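Local coordinates for protein aspartate-semialdehyde dehydrogenase (Candida albicans, PDB 3HSK) that catalyses the NADPH-dependent reductive dephosphorylation of 4-phospho-L-aspartate to L-aspartate semialdehyde, the second step in making the aspartate family of amino acids, at residues Leu118-Asn123 against Gly164-Ile169; Arg129-Pro134 against Gly246-Pro251; Cys275-Phe280 against Arg344-Leu349. One frame throughout, in Å; residues are numbered along the deposited sequence.

Contact 1 (Leu118-Asn123 against Gly164-Ile169); sequences LAVVSN and GFIICI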
loop_
_atom_site.group_PDB
_atom_site.type_symbol
_atom_site.label_atom_id
_atom_site.label_comp_id
_atom_site.label_asym_id
_atom_site.label_seq_id
_atom_site.Cartn_x
_atom_site.Cartn_y
_atom_site.Cartn_z
ATOM N N LEU A 118 17.380 -36.812 9.503
ATOM C CA LEU A 118 16.107 -36.337 10.045
ATOM C C LEU A 118 15.299 -35.506 9.049
ATOM O O LEU A 118 15.844 -34.957 8.086
ATOM C CB LEU A 118 16.325 -35.586 11.370
ATOM C CG LEU A 118 16.803 -36.436 12.562
ATOM C CD1 LEU A 118 17.299 -35.569 13.718
ATOM C CD2 LEU A 118 15.711 -37.391 13.047
ATOM N N ALA A 119 13.992 -35.438 9.288
ATOM C CA ALA A 119 13.076 -34.668 8.453
ATOM C C ALA A 119 12.865 -33.286 9.062
ATOM O O ALA A 119 12.243 -33.154 10.114
ATOM C CB ALA A 119 11.745 -35.403 8.308
ATOM N N VAL A 120 13.382 -32.263 8.390
ATOM C CA VAL A 120 13.320 -30.891 8.903
ATOM C C VAL A 120 12.352 -30.026 8.088
ATOM O O VAL A 120 12.432 -29.974 6.858
ATOM C CB VAL A 120 14.726 -30.225 8.928
ATOM C CG1 VAL A 120 14.695 -28.914 9.702
ATOM C CG2 VAL A 120 15.762 -31.161 9.538
ATOM N N VAL A 121 11.442 -29.357 8.790
ATOM C CA VAL A 121 10.536 -28.386 8.189
ATOM C C VAL A 121 10.845 -27.032 8.836
ATOM O O VAL A 121 10.513 -26.806 10.004
ATOM C CB VAL A 121 9.054 -28.796 8.398
ATOM C CG1 VAL A 121 8.103 -27.698 7.923
ATOM C CG2 VAL A 121 8.757 -30.119 7.691
ATOM N N SER A 122 11.493 -26.144 8.083
ATOM C CA SER A 122 12.101 -24.950 8.675
ATOM C C SER A 122 11.552 -23.606 8.196
ATOM O O SER A 122 11.352 -23.405 6.995
ATOM C CB SER A 122 13.616 -24.977 8.460
ATOM O OG SER A 122 14.185 -23.745 8.865
ATOM N N ASN A 123 11.342 -22.686 9.142
ATOM C CA ASN A 123 10.963 -21.298 8.823
ATOM C C ASN A 123 12.163 -20.354 8.668
ATOM O O ASN A 123 12.003 -19.191 8.287
ATOM C CB ASN A 123 9.964 -20.732 9.844
ATOM C CG ASN A 123 9.418 -19.361 9.437
ATOM O OD1 ASN A 123 8.860 -19.191 8.348
ATOM N ND2 ASN A 123 9.580 -18.379 10.310
ATOM N N GLY A 164 17.002 -38.271 4.832
ATOM C CA GLY A 164 16.896 -37.054 5.635
ATOM C C GLY A 164 16.992 -35.835 4.738
ATOM O O GLY A 164 17.777 -35.812 3.788
ATOM N N PHE A 165 16.194 -34.816 5.041
ATOM C CA PHE A 165 15.987 -33.709 4.115
ATOM C C PHE A 165 15.491 -32.467 4.836
ATOM O O PHE A 165 15.179 -32.514 6.025
ATOM C CB PHE A 165 14.943 -34.118 3.075
ATOM C CG PHE A 165 13.639 -34.568 3.680
ATOM C CD1 PHE A 165 12.679 -33.638 4.072
ATOM C CD2 PHE A 165 13.381 -35.923 3.874
ATOM C CE1 PHE A 165 11.483 -34.043 4.636
ATOM C CE2 PHE A 165 12.180 -36.344 4.436
ATOM C CZ PHE A 165 11.225 -35.397 4.814
ATOM N N ILE A 166 15.390 -31.366 4.094
ATOM C CA ILE A 166 14.786 -30.142 4.603
ATOM C C ILE A 166 13.773 -29.553 3.608
ATOM O O ILE A 166 14.033 -29.479 2.403
ATOM C CB ILE A 166 15.865 -29.099 5.042
ATOM C CG1 ILE A 166 15.216 -27.835 5.625
ATOM C CG2 ILE A 166 16.825 -28.781 3.898
ATOM C CD1 ILE A 166 16.166 -26.935 6.400
ATOM N N ILE A 167 12.610 -29.177 4.130
ATOM C CA ILE A 167 11.619 -28.401 3.391
ATOM C C ILE A 167 11.446 -27.049 4.081
ATOM O O ILE A 167 11.241 -26.987 5.288
ATOM C CB ILE A 167 10.262 -29.157 3.290
ATOM C CG1 ILE A 167 10.398 -30.350 2.333
ATOM C CG2 ILE A 167 9.138 -28.219 2.849
ATOM C CD1 ILE A 167 9.333 -31.397 2.503
ATOM N N CYS A 168 11.539 -25.973 3.305
ATOM C CA CYS A 168 11.481 -24.619 3.850
ATOM C C CYS A 168 10.093 -23.973 3.760
ATOM O O CYS A 168 9.373 -24.143 2.775
ATOM C CB CYS A 168 12.536 -23.738 3.186
ATOM S SG CYS A 168 14.223 -24.053 3.774
ATOM N N ILE A 169 9.738 -23.237 4.808
ATOM C CA ILE A 169 8.460 -22.537 4.904
ATOM C C ILE A 169 8.644 -21.085 4.473
ATOM O O ILE A 169 9.505 -20.386 5.003
ATOM C CB ILE A 169 7.908 -22.536 6.363
ATOM C CG1 ILE A 169 7.976 -23.933 6.997
ATOM C CG2 ILE A 169 6.489 -21.972 6.397
ATOM C CD1 ILE A 169 7.816 -23.944 8.516
#

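Contact 2 (Arg129-Pro134 against Gly246-Pro251); sequences REKDVP and GTEFVP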
loop_
_atom_site.group_PDB
_atom_site.type_symbol
_atom_site.label_atom_id
_atom_site.label_comp_id
_atom_site.label_asym_id
_atom_site.label_seq_id
_atom_site.Cartn_x
_atom_site.Cartn_y
_atom_site.Cartn_z
ATOM N N ARG A 129 16.689 -20.726 -0.651
ATOM C CA ARG A 129 17.162 -20.571 -2.028
ATOM C C ARG A 129 18.070 -21.703 -2.504
ATOM O O ARG A 129 18.597 -21.640 -3.613
ATOM C CB ARG A 129 17.839 -19.209 -2.235
ATOM C CG ARG A 129 16.957 -18.042 -1.839
ATOM C CD ARG A 129 17.349 -16.729 -2.483
ATOM N NE ARG A 129 16.422 -15.681 -2.047
ATOM C CZ ARG A 129 16.451 -14.408 -2.435
ATOM N NH1 ARG A 129 17.367 -13.972 -3.292
ATOM N NH2 ARG A 129 15.546 -13.564 -1.954
ATOM N N GLU A 130 18.254 -22.731 -1.677
ATOM C CA GLU A 130 19.044 -23.897 -2.095
ATOM C C GLU A 130 18.323 -24.677 -3.196
ATOM O O GLU A 130 17.121 -24.934 -3.102
ATOM C CB GLU A 130 19.395 -24.813 -0.917
ATOM C CG GLU A 130 20.095 -26.097 -1.367
ATOM C CD GLU A 130 20.932 -26.751 -0.287
ATOM O OE1 GLU A 130 21.509 -26.027 0.552
ATOM O OE2 GLU A 130 21.028 -27.999 -0.296
ATOM N N LYS A 131 19.069 -25.045 -4.231
ATOM C CA LYS A 131 18.495 -25.627 -5.455
ATOM C C LYS A 131 17.679 -26.914 -5.254
ATOM O O LYS A 131 16.650 -27.099 -5.904
ATOM C CB LYS A 131 19.580 -25.823 -6.522
ATOM C CG LYS A 131 20.125 -24.513 -7.087
ATOM C CD LYS A 131 21.148 -24.772 -8.192
ATOM C CE LYS A 131 21.607 -23.482 -8.870
ATOM N NZ LYS A 131 20.479 -22.726 -9.504
ATOM N N ASP A 132 18.119 -27.786 -4.353
ATOM C CA ASP A 132 17.388 -29.031 -4.097
ATOM C C ASP A 132 16.402 -28.958 -2.922
ATOM O O ASP A 132 15.879 -29.983 -2.483
ATOM C CB ASP A 132 18.343 -30.237 -3.964
ATOM C CG ASP A 132 19.394 -30.057 -2.875
ATOM O OD1 ASP A 132 19.975 -28.958 -2.773
ATOM O OD2 ASP A 132 19.657 -31.030 -2.132
ATOM N N VAL A 133 16.137 -27.750 -2.425
ATOM C CA VAL A 133 15.248 -27.585 -1.277
ATOM C C VAL A 133 13.896 -26.996 -1.680
ATOM O O VAL A 133 13.836 -25.882 -2.213
ATOM C CB VAL A 133 15.901 -26.739 -0.152
ATOM C CG1 VAL A 133 14.881 -26.403 0.946
ATOM C CG2 VAL A 133 17.093 -27.480 0.428
ATOM N N PRO A 134 12.805 -27.749 -1.437
ATOM C CA PRO A 134 11.478 -27.224 -1.725
ATOM C C PRO A 134 11.167 -26.008 -0.862
ATOM O O PRO A 134 11.433 -26.007 0.344
ATOM C CB PRO A 134 10.548 -28.396 -1.376
ATOM C CG PRO A 134 11.411 -29.593 -1.425
ATOM C CD PRO A 134 12.737 -29.125 -0.918
ATOM N N GLY A 246 15.030 -33.764 -12.399
ATOM C CA GLY A 246 14.045 -33.848 -11.315
ATOM C C GLY A 246 14.614 -33.781 -9.905
ATOM O O GLY A 246 13.986 -34.264 -8.960
ATOM N N THR A 247 15.797 -33.183 -9.765
ATOM C CA THR A 247 16.492 -33.096 -8.470
ATOM C C THR A 247 16.594 -31.655 -7.948
ATOM O O THR A 247 16.749 -31.433 -6.743
ATOM C CB THR A 247 17.922 -33.702 -8.539
ATOM O OG1 THR A 247 18.757 -32.882 -9.365
ATOM C CG2 THR A 247 17.894 -35.128 -9.104
ATOM N N GLU A 248 16.523 -30.688 -8.860
ATOM C CA GLU A 248 16.654 -29.273 -8.517
ATOM C C GLU A 248 15.515 -28.449 -9.081
ATOM O O GLU A 248 14.930 -28.793 -10.113
ATOM C CB GLU A 248 17.980 -28.711 -9.028
ATOM C CG GLU A 248 19.210 -29.248 -8.305
ATOM C CD GLU A 248 20.507 -28.699 -8.862
ATOM O OE1 GLU A 248 20.464 -27.739 -9.666
ATOM O OE2 GLU A 248 21.575 -29.235 -8.489
ATOM N N PHE A 249 15.220 -27.345 -8.403
ATOM C CA PHE A 249 14.152 -26.454 -8.817
ATOM C C PHE A 249 14.620 -25.436 -9.847
ATOM O O PHE A 249 15.733 -24.920 -9.773
ATOM C CB PHE A 249 13.518 -25.769 -7.599
ATOM C CG PHE A 249 12.766 -26.716 -6.715
ATOM C CD1 PHE A 249 11.457 -27.069 -7.011
ATOM C CD2 PHE A 249 13.378 -27.286 -5.604
ATOM C CE1 PHE A 249 10.765 -27.967 -6.206
ATOM C CE2 PHE A 249 12.695 -28.183 -4.799
ATOM C CZ PHE A 249 11.383 -28.520 -5.097
ATOM N N VAL A 250 13.758 -25.186 -10.826
ATOM C CA VAL A 250 13.989 -24.148 -11.819
ATOM C C VAL A 250 12.871 -23.115 -11.667
ATOM O O VAL A 250 11.765 -23.309 -12.186
ATOM C CB VAL A 250 14.077 -24.726 -13.264
ATOM C CG1 VAL A 250 14.140 -23.615 -14.304
ATOM C CG2 VAL A 250 15.304 -25.630 -13.397
ATOM N N PRO A 251 13.146 -22.033 -10.914
ATOM C CA PRO A 251 12.202 -20.928 -10.738
ATOM C C PRO A 251 11.902 -20.238 -12.064
ATOM O O PRO A 251 12.768 -20.190 -12.941
ATOM C CB PRO A 251 12.962 -19.963 -9.814
ATOM C CG PRO A 251 13.976 -20.809 -9.130
ATOM C CD PRO A 251 14.394 -21.799 -10.167
#

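Contact 3 (Cys275-Phe280 against Arg344-Leu349); sequences CISLRF and REDSLL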
loop_
_atom_site.group_PDB
_atom_site.type_symbol
_atom_site.label_atom_id
_atom_site.label_comp_id
_atom_site.label_asym_id
_atom_site.label_seq_id
_atom_site.Cartn_x
_atom_site.Cartn_y
_atom_site.Cartn_z
ATOM N N CYS A 275 -2.003 -5.104 -1.632
ATOM C CA CYS A 275 -2.669 -4.543 -2.789
ATOM C C CYS A 275 -1.923 -5.029 -4.019
ATOM O O CYS A 275 -0.809 -4.565 -4.310
ATOM C CB CYS A 275 -2.676 -3.014 -2.707
ATOM S SG CYS A 275 -3.708 -2.395 -1.350
ATOM N N ILE A 276 -2.523 -5.986 -4.724
ATOM C CA ILE A 276 -1.813 -6.661 -5.811
ATOM C C ILE A 276 -2.374 -6.364 -7.197
ATOM O O ILE A 276 -3.545 -5.996 -7.346
ATOM C CB ILE A 276 -1.671 -8.204 -5.570
ATOM C CG1 ILE A 276 -2.969 -8.952 -5.904
ATOM C CG2 ILE A 276 -1.194 -8.489 -4.133
ATOM C CD1 ILE A 276 -2.790 -10.463 -6.097
ATOM N N SER A 277 -1.508 -6.520 -8.197
ATOM C CA SER A 277 -1.844 -6.332 -9.601
ATOM C C SER A 277 -1.264 -7.528 -10.350
ATOM O O SER A 277 -0.169 -7.998 -10.005
ATOM C CB SER A 277 -1.190 -5.053 -10.111
ATOM O OG SER A 277 -1.975 -4.436 -11.100
ATOM N N LEU A 278 -1.985 -8.020 -11.361
ATOM C CA LEU A 278 -1.508 -9.156 -12.163
ATOM C C LEU A 278 -1.925 -9.119 -13.648
ATOM O O LEU A 278 -2.974 -8.562 -14.005
ATOM C CB LEU A 278 -1.927 -10.486 -11.522
ATOM C CG LEU A 278 -3.411 -10.867 -11.518
ATOM C CD1 LEU A 278 -3.802 -11.620 -12.793
ATOM C CD2 LEU A 278 -3.717 -11.704 -10.298
ATOM N N ARG A 279 -1.086 -9.720 -14.491
ATOM C CA ARG A 279 -1.357 -9.895 -15.918
ATOM C C ARG A 279 -1.075 -11.337 -16.333
ATOM O O ARG A 279 -0.060 -11.911 -15.929
ATOM C CB ARG A 279 -0.480 -8.960 -16.749
ATOM C CG ARG A 279 -0.739 -9.041 -18.247
ATOM C CD ARG A 279 0.139 -8.086 -19.008
ATOM N NE ARG A 279 1.546 -8.474 -18.951
ATOM C CZ ARG A 279 2.558 -7.647 -19.208
ATOM N NH1 ARG A 279 2.319 -6.376 -19.528
ATOM N NH2 ARG A 279 3.809 -8.084 -19.137
ATOM N N PHE A 280 -1.969 -11.908 -17.138
ATOM C CA PHE A 280 -1.754 -13.238 -17.718
ATOM C C PHE A 280 -0.929 -13.180 -19.003
ATOM O O PHE A 280 -1.044 -12.234 -19.787
ATOM C CB PHE A 280 -3.087 -13.951 -17.972
ATOM C CG PHE A 280 -3.838 -14.301 -16.713
ATOM C CD1 PHE A 280 -4.953 -13.563 -16.327
ATOM C CD2 PHE A 280 -3.427 -15.368 -15.909
ATOM C CE1 PHE A 280 -5.654 -13.884 -15.168
ATOM C CE2 PHE A 280 -4.119 -15.696 -14.749
ATOM C CZ PHE A 280 -5.235 -14.951 -14.377
ATOM N N ARG A 344 -11.121 -6.611 -9.487
ATOM C CA ARG A 344 -11.605 -5.766 -10.557
ATOM C C ARG A 344 -10.574 -5.661 -11.659
ATOM O O ARG A 344 -9.402 -5.983 -11.459
ATOM C CB ARG A 344 -11.957 -4.372 -10.026
ATOM C CG ARG A 344 -10.787 -3.629 -9.389
ATOM C CD ARG A 344 -11.271 -2.690 -8.292
ATOM N NE ARG A 344 -10.251 -1.714 -7.920
ATOM C CZ ARG A 344 -9.274 -1.926 -7.038
ATOM N NH1 ARG A 344 -8.414 -0.954 -6.780
ATOM N NH2 ARG A 344 -9.155 -3.102 -6.411
ATOM N N GLU A 345 -11.027 -5.196 -12.815
ATOM C CA GLU A 345 -10.174 -4.979 -13.968
ATOM C C GLU A 345 -9.143 -3.894 -13.681
ATOM O O GLU A 345 -9.446 -2.895 -13.020
ATOM C CB GLU A 345 -11.037 -4.569 -15.156
ATOM C CG GLU A 345 -10.538 -5.067 -16.494
ATOM C CD GLU A 345 -11.560 -4.861 -17.601
ATOM O OE1 GLU A 345 -12.782 -4.961 -17.319
ATOM O OE2 GLU A 345 -11.137 -4.600 -18.752
ATOM N N ASP A 346 -7.929 -4.095 -14.182
ATOM C CA ASP A 346 -6.846 -3.152 -13.968
ATOM C C ASP A 346 -6.611 -2.279 -15.194
ATOM O O ASP A 346 -7.030 -2.614 -16.310
ATOM C CB ASP A 346 -5.561 -3.887 -13.569
ATOM C CG ASP A 346 -4.485 -2.953 -13.042
ATOM O OD1 ASP A 346 -4.833 -1.897 -12.469
ATOM O OD2 ASP A 346 -3.290 -3.271 -13.202
ATOM N N SER A 347 -5.928 -1.161 -14.965
ATOM C CA SER A 347 -5.669 -0.156 -15.979
ATOM C C SER A 347 -4.301 -0.359 -16.611
ATOM O O SER A 347 -4.028 0.169 -17.690
ATOM C CB SER A 347 -5.730 1.232 -15.340
ATOM O OG SER A 347 -6.663 1.247 -14.271
ATOM N N LEU A 348 -3.434 -1.101 -15.935
ATOM C CA LEU A 348 -2.082 -1.322 -16.433
ATOM C C LEU A 348 -1.857 -2.795 -16.751
ATOM O O LEU A 348 -1.392 -3.145 -17.835
ATOM C CB LEU A 348 -1.034 -0.823 -15.431
ATOM C CG LEU A 348 0.407 -1.189 -15.803
ATOM C CD1 LEU A 348 0.901 -0.358 -16.975
ATOM C CD2 LEU A 348 1.341 -1.054 -14.623
ATOM N N LEU A 349 -2.169 -3.643 -15.779
ATOM C CA LEU A 349 -2.173 -5.078 -15.976
ATOM C C LEU A 349 -3.622 -5.518 -16.165
ATOM O O LEU A 349 -4.453 -4.712 -16.592
ATOM C CB LEU A 349 -1.467 -5.785 -14.806
ATOM C CG LEU A 349 0.016 -5.417 -14.620
ATOM C CD1 LEU A 349 0.688 -6.250 -13.534
ATOM C CD2 LEU A 349 0.791 -5.530 -15.931
#

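Contact 1 (Leu118-Asn123 against Gly164-Ile169)
Phe-165 lays its ring against Ala-119. Ala-119 CB is 3.5 Å from CZ of Phe-165, and Ala-119 CA stands over one ring face, shifted toward the rim, 4.3 Å from the centroid in a CH-pi contact. A chi1 of 56° wedges Phe-165 CG between its own N and carbonyl carbon and turns the ring back over the neighbouring strand. Val-121, on the same face as Ala-119, sets CG1 against Ile-169 CD1 at 3.8 Å, the two side chains crossing at about a right angle; both touch helix 364-376. The other face carries Val-120, Ser-122 and Ile-166. With CG1 anti to N (chi1 -178°), Ile-166 stretches along the strand until its CD1 is 3.8 Å from Ser-122 CB; helix 103-115 packs there, and its Glu-110 hydrogen-bonds Ser-122 OG. Between the faces runs a parallel ladder of five backbone bonds, from Phe-165 N to Leu-118 O at 3.1 Å to Ile-169 N to Ser-122 O at 2.7 Å. Val-120 and Ser-122 spend both N and O on strand 165-169, whereas Ala-119 and Val-121 bond strand 96-99, as expected inside the parallel sheet of a Rossmann-type nucleotide-binding domain. Much of the main-chain polarity is thus met by neighbouring strands, leaving mostly hydrocarbon for the helices on both faces, with the buried Ser-122 hydroxyl answered by Glu-110 and Ala-124 N.

Contact 2 (Arg129-Pro134 against Gly246-Pro251)
Phe-249 docks on the turn at Lys-131 with both its main chain and its ring. Its N donates to Lys-131 O at 2.9 Å in a nearly straight bond (167°), the donor somewhat tilted from the carbonyl plane. Chi1 of -68° keeps CG of Phe-249 beside that N, which sends the ring past the same carbonyl. CB of Phe-249 is 3.8 Å from Lys-131 O, CG scarcely farther, and CD2 closest at 3.3 Å, with this oxygen at the ring edge, near its plane. CD2 also approaches Val-133 O. Farther out, CE2 comes obliquely to within 3.4 Å of Pro-134 N, and at the tip CZ lies 3.8 Å from Pro-134 CB, ring and proline crossing at about a right angle. Val-147 and the ring of His-144 pack nearby. The receiving loop is a type I beta turn, Glu-130 to Val-133, closed by Val-133 N to Glu-130 O; Lys-237 of helix 227-238 hydrogen-bonds the carbonyls of Glu-130 and Val-133. This turn leads into strand 135-136 at the rim of the parallel nucleotide-binding sheet, whereas strand 249-250 belongs to the dimerisation-domain part of the chain, so the ring bridges the two. On the exposed side the contact turns more polar: Lys-131 CD rests 3.4 Å from Glu-248 OE1. Beyond CD the lysine leads away, and NZ of Lys-131 ends 5.0 Å from Glu-248 OE1, too far for a salt bridge, though the opposite charges may still attract weakly. Asp-132 CB, meanwhile, abuts Thr-247 O at 3.4 Å.

Contact 3 (Cys275-Phe280 against Arg344-Leu349)
An Asx motif in the turn after strand 338-345 sets Asp-346 and Leu-349 against strand 273-280. Asp-346 OD2 accepts from Leu-349 N at 2.8 Å (155°), the donor approaching from above the carboxylate plane, and this draws the turn back on itself. Ser-277 OG lies 2.7 Å from the same OD2, but the angle is too poor to count it as a hydrogen bond. Asp-346 OD1 takes Ser-260 OG of the second subunit and a weak bond from Ser-347 N. Leu-349 packs alongside: its CB is 3.3 Å from Leu-278 O, and its CD2 touches Arg-279 CB at 3.7 Å. Arg-279 runs out extended and then bends at chi3 (68°), which brings one guanidinium face over Leu-349 CD2, while its NE makes a salt bridge with Asp-192. The carboxylate is thus gripped from the turn and from across the interface, and neighbouring Ser-347 and Leu-348 pack on Val-259 and Ala-193 of the second subunit. The Asx motif lies in the connection between antiparallel neighbours 338-345 and 351-357, a beta hairpin in the mixed sheet of the dimerisation domain.

How the contacts relate
Contacts 1 and 2 adjoin: Cys-168 N lies 3.0 Å from Pro-134 O in a probable hydrogen bond, and Val-133 packs on Ile-166 and Cys-168, so the loop of contact 2 runs along the edge of strand 165-169 and leads into strand 135-136 of the same sheet. Contact 1 is deep core, regular main-chain pairing between apolar faces; contact 2 is only partly buried, with a single backbone bond, one phenylalanine ring and exposed charged side chains. Contact 3, in the mixed sheet of the dimerisation domain, is mostly buried although its centre is about 25 Å from the chain's centre: a carboxylate and a leucine do the work beside the second subunit, which touches neither of the others.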